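Local coordinates for protein extracellular ligand-binding receptor (Rhodopseudomonas palustris, PDB 3SG0) that binds benzoylformate and probably related aromatic acids outside the cytoplasm, as a leucine-binding-family receptor that probably serves their transport, at residues 143-155 / 175-188. Residues are numbered along the deposited sequence; the frame is centred on the assembly and turned at random. Where two conformers were deposited one is given.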
ATOM      1  N   ASP A 143       7.710  -2.988   1.311  1.00  7.94           N
ATOM      2  CA  ASP A 143       8.242  -3.061  -0.042  1.00  8.41           C
ATOM      3  C   ASP A 143       9.503  -3.892  -0.151  1.00  8.91           C
ATOM      4  O   ASP A 143       9.767  -4.440  -1.218  1.00  9.93           O
ATOM      5  CB  ASP A 143       8.503  -1.664  -0.607  1.00  8.75           C
ATOM      6  CG  ASP A 143       7.231  -0.952  -0.992  1.00  8.13           C
ATOM      7  OD1 ASP A 143       6.346  -1.617  -1.586  1.00  8.42           O
ATOM      8  OD2 ASP A 143       7.117   0.253  -0.692  1.00  8.21           O
ATOM      9  N   ASP A 144      10.297  -3.998   0.910  1.00  8.83           N
ATOM     10  CA  ASP A 144      11.501  -4.813   0.806  1.00  9.67           C
ATOM     11  C   ASP A 144      11.180  -6.288   0.554  1.00 10.71           C
ATOM     12  O   ASP A 144      11.916  -6.971  -0.166  1.00 11.32           O
ATOM     13  CB  ASP A 144      12.485  -4.600   1.978  1.00 11.67           C
ATOM     14  CG  ASP A 144      11.889  -4.878   3.347  1.00 15.07           C
ATOM     15  OD1 ASP A 144      10.661  -4.872   3.517  1.00 13.94           O
ATOM     16  OD2 ASP A 144      12.685  -5.085   4.294  1.00 20.67           O
ATOM     17  N   ILE A 145      10.075  -6.772   1.118  1.00  9.59           N
ATOM     18  CA  ILE A 145       9.623  -8.137   0.868  1.00 10.73           C
ATOM     19  C   ILE A 145       9.305  -8.319  -0.611  1.00  9.82           C
ATOM     20  O   ILE A 145       9.703  -9.299  -1.243  1.00 10.77           O
ATOM     21  CB  ILE A 145       8.363  -8.460   1.700  1.00 10.67           C
ATOM     22  CG1 ILE A 145       8.669  -8.380   3.197  1.00 13.01           C
ATOM     23  CG2 ILE A 145       7.801  -9.828   1.330  1.00 12.59           C
ATOM     24  CD1 ILE A 145       7.424  -8.382   4.074  1.00 13.34           C
HETATM   25  N   MSE A 146       8.577  -7.358  -1.165  1.00  9.74           N
HETATM   26  CA  MSE A 146       8.191  -7.421  -2.564  1.00  9.27           C
HETATM   27  C   MSE A 146       9.395  -7.272  -3.487  1.00  9.46           C
HETATM   28  O   MSE A 146       9.498  -7.969  -4.500  1.00 10.53           O
HETATM   29  CB  MSE A 146       7.140  -6.354  -2.874  1.00  9.63           C
HETATM   30  CG  MSE A 146       5.854  -6.529  -2.067  1.00 11.24           C
HETATM   31 SE   MSE A 146       4.939  -8.215  -2.483  0.59 12.36          SE
HETATM   32  CE  MSE A 146       3.680  -8.322  -1.024  1.00 11.23           C
ATOM     33  N   ALA A 147      10.305  -6.365  -3.141  1.00  9.41           N
ATOM     34  CA  ALA A 147      11.502  -6.138  -3.945  1.00 10.37           C
ATOM     35  C   ALA A 147      12.374  -7.392  -3.982  1.00 12.26           C
ATOM     36  O   ALA A 147      12.933  -7.740  -5.024  1.00 11.82           O
ATOM     37  CB  ALA A 147      12.282  -4.959  -3.407  1.00 11.33           C
ATOM     38  N   GLU A 148      12.496  -8.081  -2.855  1.00 11.92           N
ATOM     39  CA  GLU A 148      13.265  -9.319  -2.832  0.61 11.75           C
ATOM     40  C   GLU A 148      12.621 -10.368  -3.732  1.00 11.95           C
ATOM     41  O   GLU A 148      13.315 -11.053  -4.488  1.00 12.90           O
ATOM     42  CB  GLU A 148      13.411  -9.852  -1.406  0.61 14.45           C
ATOM     43  CG  GLU A 148      14.283  -8.995  -0.501  0.61 16.08           C
ATOM     44  CD  GLU A 148      15.761  -9.045  -0.859  0.61 25.29           C
ATOM     45  OE1 GLU A 148      16.139  -9.835  -1.748  0.61 30.19           O
ATOM     46  OE2 GLU A 148      16.546  -8.292  -0.245  0.61 20.53           O
ATOM     47  N   ALA A 149      11.300 -10.483  -3.669  1.00 11.84           N
ATOM     48  CA  ALA A 149      10.595 -11.484  -4.465  1.00 13.47           C
ATOM     49  C   ALA A 149      10.679 -11.211  -5.971  1.00 12.82           C
ATOM     50  O   ALA A 149      10.908 -12.121  -6.771  1.00 13.65           O
ATOM     51  CB  ALA A 149       9.142 -11.587  -4.020  1.00 13.58           C
ATOM     52  N   ILE A 150      10.486  -9.961  -6.369  1.00 11.41           N
ATOM     53  CA  ILE A 150      10.560  -9.630  -7.785  1.00 12.19           C
ATOM     54  C   ILE A 150      11.999  -9.739  -8.296  1.00 12.62           C
ATOM     55  O   ILE A 150      12.225 -10.176  -9.428  1.00 13.34           O
ATOM     56  CB  ILE A 150       9.910  -8.248  -8.105  1.00 11.29           C
ATOM     57  CG1 ILE A 150       9.646  -8.110  -9.608  1.00 12.82           C
ATOM     58  CG2 ILE A 150      10.753  -7.090  -7.577  1.00 12.35           C
ATOM     59  CD1 ILE A 150       8.653  -9.125 -10.159  1.00 13.91           C
ATOM     60  N   GLY A 151      12.969  -9.374  -7.462  1.00 12.38           N
ATOM     61  CA  GLY A 151      14.373  -9.532  -7.829  1.00 13.67           C
ATOM     62  C   GLY A 151      14.729 -10.978  -8.131  1.00 15.11           C
ATOM     63  O   GLY A 151      15.413 -11.276  -9.121  1.00 15.56           O
ATOM     64  N   LYS A 152      14.256 -11.884  -7.282  1.00 14.23           N
ATOM     65  CA  LYS A 152      14.482 -13.308  -7.488  1.00 16.30           C
ATOM     66  C   LYS A 152      13.852 -13.779  -8.791  1.00 15.34           C
ATOM     67  O   LYS A 152      14.457 -14.554  -9.538  1.00 17.90           O
ATOM     68  CB  LYS A 152      13.929 -14.111  -6.314  1.00 17.40           C
ATOM     69  CG  LYS A 152      14.755 -14.010  -5.047  1.00 22.11           C
ATOM     70  CD  LYS A 152      14.233 -14.976  -3.995  1.00 31.80           C
ATOM     71  CE  LYS A 152      15.148 -15.043  -2.784  1.00 39.66           C
ATOM     72  NZ  LYS A 152      15.020 -13.840  -1.924  1.00 43.67           N
ATOM     73  N   TYR A 153      12.634 -13.329  -9.070  1.00 15.33           N
ATOM     74  CA  TYR A 153      11.976 -13.707 -10.309  1.00 16.04           C
ATOM     75  C   TYR A 153      12.754 -13.207 -11.520  1.00 15.14           C
ATOM     76  O   TYR A 153      12.995 -13.954 -12.465  1.00 17.09           O
ATOM     77  CB  TYR A 153      10.535 -13.199 -10.375  1.00 15.11           C
ATOM     78  CG  TYR A 153       9.880 -13.580 -11.676  1.00 16.66           C
ATOM     79  CD1 TYR A 153       9.397 -14.866 -11.873  1.00 22.15           C
ATOM     80  CD2 TYR A 153       9.789 -12.679 -12.725  1.00 17.19           C
ATOM     81  CE1 TYR A 153       8.816 -15.236 -13.064  1.00 25.43           C
ATOM     82  CE2 TYR A 153       9.212 -13.045 -13.929  1.00 19.35           C
ATOM     83  CZ  TYR A 153       8.724 -14.326 -14.088  1.00 24.20           C
ATOM     84  OH  TYR A 153       8.144 -14.704 -15.277  1.00 29.34           O
ATOM     85  N   ILE A 154      13.145 -11.940 -11.498  1.00 15.18           N
ATOM     86  CA  ILE A 154      13.897 -11.370 -12.607  1.00 14.41           C
ATOM     87  C   ILE A 154      15.168 -12.178 -12.873  1.00 16.49           C
ATOM     88  O   ILE A 154      15.485 -12.500 -14.020  1.00 16.95           O
ATOM     89  CB  ILE A 154      14.232  -9.892 -12.345  1.00 15.42           C
ATOM     90  CG1 ILE A 154      12.938  -9.071 -12.314  1.00 14.64           C
ATOM     91  CG2 ILE A 154      15.186  -9.365 -13.414  1.00 17.65           C
ATOM     92  CD1 ILE A 154      13.103  -7.640 -11.817  1.00 15.39           C
ATOM     93  N   ALA A 155      15.889 -12.522 -11.814  1.00 17.62           N
ATOM     94  CA  ALA A 155      17.103 -13.322 -11.969  1.00 18.13           C
ATOM     95  C   ALA A 155      16.798 -14.655 -12.653  1.00 19.34           C
ATOM     96  O   ALA A 155      17.544 -15.101 -13.532  1.00 19.25           O
ATOM     97  CB  ALA A 155      17.763 -13.547 -10.624  1.00 20.59           C
ATOM     98  N   TYR A 175      12.592   0.563  -3.338  1.00 10.05           N
ATOM     99  CA  TYR A 175      12.806  -0.462  -4.353  1.00 10.20           C
ATOM    100  C   TYR A 175      14.233  -0.437  -4.869  1.00 10.98           C
ATOM    101  O   TYR A 175      14.901  -1.474  -4.927  1.00 11.32           O
ATOM    102  CB  TYR A 175      11.782  -0.352  -5.507  1.00  9.52           C
ATOM    103  CG  TYR A 175      10.504  -1.022  -5.110  1.00  8.87           C
ATOM    104  CD1 TYR A 175      10.339  -2.390  -5.270  1.00  8.69           C
ATOM    105  CD2 TYR A 175       9.490  -0.307  -4.491  1.00  9.19           C
ATOM    106  CE1 TYR A 175       9.185  -3.029  -4.840  1.00  8.73           C
ATOM    107  CE2 TYR A 175       8.330  -0.935  -4.068  1.00  8.98           C
ATOM    108  CZ  TYR A 175       8.185  -2.296  -4.243  1.00  7.90           C
ATOM    109  OH  TYR A 175       7.053  -2.936  -3.786  1.00  8.52           O
ATOM    110  N   TYR A 176      14.716   0.740  -5.239  1.00 10.83           N
ATOM    111  CA  TYR A 176      16.056   0.818  -5.788  1.00 11.01           C
ATOM    112  C   TYR A 176      17.091   0.256  -4.819  1.00 11.29           C
ATOM    113  O   TYR A 176      17.970  -0.529  -5.205  1.00 12.68           O
ATOM    114  CB  TYR A 176      16.437   2.248  -6.154  1.00 12.52           C
ATOM    115  CG  TYR A 176      17.816   2.291  -6.753  1.00 13.28           C
ATOM    116  CD1 TYR A 176      18.017   1.948  -8.080  1.00 14.23           C
ATOM    117  CD2 TYR A 176      18.928   2.601  -5.979  1.00 15.96           C
ATOM    118  CE1 TYR A 176      19.281   1.953  -8.638  1.00 15.98           C
ATOM    119  CE2 TYR A 176      20.199   2.610  -6.530  1.00 19.45           C
ATOM    120  CZ  TYR A 176      20.362   2.281  -7.856  1.00 16.42           C
ATOM    121  OH  TYR A 176      21.625   2.288  -8.410  1.00 21.06           O
ATOM    122  N   LYS A 177      17.012   0.653  -3.557  1.00 11.95           N
ATOM    123  CA  LYS A 177      18.056   0.246  -2.626  1.00 13.60           C
ATOM    124  C   LYS A 177      18.096  -1.265  -2.423  1.00 13.64           C
ATOM    125  O   LYS A 177      19.180  -1.859  -2.350  1.00 13.94           O
ATOM    126  CB  LYS A 177      17.954   1.007  -1.301  1.00 20.13           C
ATOM    127  CG  LYS A 177      16.943   0.488  -0.303  1.00 29.37           C
ATOM    128  CD  LYS A 177      17.152   1.189   1.036  1.00 34.42           C
ATOM    129  CE  LYS A 177      16.082   0.825   2.052  1.00 35.98           C
ATOM    130  NZ  LYS A 177      16.169   1.684   3.273  1.00 33.60           N
ATOM    131  N   VAL A 178      16.932  -1.899  -2.347  1.00 12.68           N
ATOM    132  CA  VAL A 178      16.891  -3.345  -2.149  1.00 13.10           C
ATOM    133  C   VAL A 178      17.331  -4.100  -3.399  1.00 13.57           C
ATOM    134  O   VAL A 178      18.111  -5.058  -3.312  1.00 15.01           O
ATOM    135  CB  VAL A 178      15.502  -3.807  -1.668  1.00 13.07           C
ATOM    136  CG1 VAL A 178      15.421  -5.329  -1.614  1.00 16.46           C
ATOM    137  CG2 VAL A 178      15.216  -3.205  -0.308  1.00 15.32           C
ATOM    138  N   LEU A 179      16.861  -3.665  -4.561  1.00 13.28           N
ATOM    139  CA  LEU A 179      17.287  -4.278  -5.816  1.00 13.76           C
ATOM    140  C   LEU A 179      18.783  -4.102  -6.053  1.00 15.14           C
ATOM    141  O   LEU A 179      19.468  -5.043  -6.463  1.00 16.67           O
ATOM    142  CB  LEU A 179      16.499  -3.709  -6.996  1.00 14.52           C
ATOM    143  CG  LEU A 179      15.023  -4.088  -7.046  1.00 13.79           C
ATOM    144  CD1 LEU A 179      14.306  -3.250  -8.091  1.00 15.57           C
ATOM    145  CD2 LEU A 179      14.869  -5.572  -7.340  1.00 18.46           C
ATOM    146  N   ALA A 180      19.296  -2.903  -5.799  1.00 14.08           N
ATOM    147  CA  ALA A 180      20.720  -2.642  -5.987  1.00 16.70           C
ATOM    148  C   ALA A 180      21.579  -3.527  -5.086  1.00 16.54           C
ATOM    149  O   ALA A 180      22.625  -4.031  -5.511  1.00 18.88           O
ATOM    150  CB  ALA A 180      21.028  -1.177  -5.748  1.00 16.15           C
ATOM    151  N   ALA A 181      21.156  -3.720  -3.843  1.00 17.35           N
ATOM    152  CA  ALA A 181      21.917  -4.550  -2.918  1.00 18.89           C
ATOM    153  C   ALA A 181      21.871  -6.022  -3.316  1.00 20.39           C
ATOM    154  O   ALA A 181      22.852  -6.752  -3.138  1.00 22.06           O
ATOM    155  CB  ALA A 181      21.415  -4.361  -1.497  1.00 21.06           C
ATOM    156  N   ALA A 182      20.742  -6.457  -3.865  1.00 18.40           N
ATOM    157  CA  ALA A 182      20.543  -7.866  -4.201  1.00 19.39           C
ATOM    158  C   ALA A 182      21.130  -8.246  -5.557  1.00 20.12           C
ATOM    159  O   ALA A 182      21.485  -9.405  -5.782  1.00 20.52           O
ATOM    160  CB  ALA A 182      19.058  -8.211  -4.156  1.00 21.15           C
ATOM    161  N   ALA A 183      21.243  -7.270  -6.450  1.00 19.86           N
ATOM    162  CA  ALA A 183      21.643  -7.525  -7.835  1.00 19.82           C
ATOM    163  C   ALA A 183      22.918  -8.365  -7.997  1.00 23.27           C
ATOM    164  O   ALA A 183      22.923  -9.344  -8.746  1.00 22.89           O
ATOM    165  CB  ALA A 183      21.766  -6.210  -8.605  1.00 23.13           C
ATOM    166  N   PRO A 184      24.007  -7.983  -7.308  1.00 23.28           N
ATOM    167  CA  PRO A 184      25.270  -8.715  -7.480  1.00 29.26           C
ATOM    168  C   PRO A 184      25.134 -10.214  -7.219  1.00 32.78           C
ATOM    169  O   PRO A 184      25.620 -11.015  -8.018  1.00 31.90           O
ATOM    170  CB  PRO A 184      26.185  -8.076  -6.435  1.00 34.43           C
ATOM    171  CG  PRO A 184      25.662  -6.687  -6.296  1.00 33.34           C
ATOM    172  CD  PRO A 184      24.169  -6.816  -6.422  1.00 28.64           C
ATOM    173  N   LYS A 185      24.486 -10.588  -6.123  1.00 30.59           N
ATOM    174  CA  LYS A 185      24.321 -12.003  -5.796  1.00 37.52           C
ATOM    175  C   LYS A 185      23.261 -12.689  -6.653  1.00 36.38           C
ATOM    176  O   LYS A 185      23.316 -13.900  -6.867  1.00 37.60           O
ATOM    177  CB  LYS A 185      24.026 -12.194  -4.305  1.00 44.95           C
ATOM    178  CG  LYS A 185      25.283 -12.338  -3.458  1.00 50.52           C
ATOM    179  CD  LYS A 185      25.263 -11.409  -2.259  1.00 51.27           C
ATOM    180  CE  LYS A 185      26.638 -11.311  -1.618  1.00 51.94           C
ATOM    181  NZ  LYS A 185      26.691 -10.235  -0.589  1.00 51.98           N
ATOM    182  N   LEU A 186      22.299 -11.915  -7.148  1.00 28.28           N
ATOM    183  CA  LEU A 186      21.271 -12.459  -8.025  1.00 29.10           C
ATOM    184  C   LEU A 186      21.828 -12.743  -9.417  1.00 27.72           C
ATOM    185  O   LEU A 186      21.317 -13.601 -10.134  1.00 29.99           O
ATOM    186  CB  LEU A 186      20.074 -11.510  -8.120  1.00 28.86           C
ATOM    187  CG  LEU A 186      19.197 -11.366  -6.874  1.00 28.94           C
ATOM    188  CD1 LEU A 186      18.110 -10.326  -7.099  1.00 28.61           C
ATOM    189  CD2 LEU A 186      18.591 -12.703  -6.480  1.00 31.13           C
ATOM    190  N   GLY A 187      22.874 -12.018  -9.798  1.00 26.74           N
ATOM    191  CA  GLY A 187      23.518 -12.247 -11.079  1.00 29.16           C
ATOM    192  C   GLY A 187      23.110 -11.303 -12.196  1.00 28.10           C
ATOM    193  O   GLY A 187      23.338 -11.592 -13.367  1.00 30.63           O
ATOM    194  N   PHE A 188      22.499 -10.176 -11.851  1.00 23.16           N
ATOM    195  CA  PHE A 188      22.258  -9.143 -12.852  1.00 25.17           C
ATOM    196  C   PHE A 188      22.787  -7.800 -12.375  1.00 20.35           C
ATOM    197  O   PHE A 188      23.153  -7.648 -11.212  1.00 22.06           O
ATOM    198  CB  PHE A 188      20.778  -9.070 -13.278  1.00 22.62           C
ATOM    199  CG  PHE A 188      19.820  -8.685 -12.176  1.00 20.65           C
ATOM    200  CD1 PHE A 188      19.610  -7.354 -11.850  1.00 21.28           C
ATOM    201  CD2 PHE A 188      19.094  -9.654 -11.502  1.00 22.61           C
ATOM    202  CE1 PHE A 188      18.713  -7.002 -10.852  1.00 20.24           C
ATOM    203  CE2 PHE A 188      18.195  -9.307 -10.506  1.00 21.81           C
ATOM    204  CZ  PHE A 188      18.008  -7.979 -10.183  1.00 20.50           C
TER
HETATM  205  O   HOH W   1      18.614  -6.575  -0.969  1.00 19.00           O
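Tyr-175 and Asp-143 make the one direct hydrogen bond between two helices that lie side by side on one parallel sheet in a lobe of this periplasmic binding protein. Tyr-175 OH donates to Asp-143 OD1 at 2.7 Å, approaching from above the carboxylate plane, 45° out of it. His-247 NE2 also bonds this oxygen, so two groups grip one oxygen of a side chain that comes within about 5 Å of the bound benzoylformate.

Apolar contact carries most of the rest, and small residues on helix 143-155 make it possible. Ala-147 CB sits between Tyr-175 CD1 and Val-178 CG1, the latter 3.6 Å away. With CG1 anti to the backbone N (chi1 174°), Val-178 sends that methyl to Ala-147 and turns CG2 to Asp-144 CB. At Gly-151 the bare backbone receives Leu-179 CD2 against CA and Leu-186 CD1 3.5 Å from the carbonyl O; Ala-155 CB meets Leu-186 CB. Past the helix end, the Phe-188 ring takes Ile-154 CG2 over one face, 4.2 Å above the plane, and meets Gly-151 O at its edge.

In one of two Glu-148 conformers, a water donates to Glu-148 OE2 and Val-178 O, both at 2.8 Å.

Alanine and glycine are consistent with axes approaching to 9.0 Å while crossing at -42°, and Phe-219 of strand 217-221 packs beneath Ile-150, Ile-154 and Leu-179. The chemistry implies a greasy interface with a polar pocket-side end, where the shared oxygen probably restrains the Asp-143 carboxylate beside the ligand.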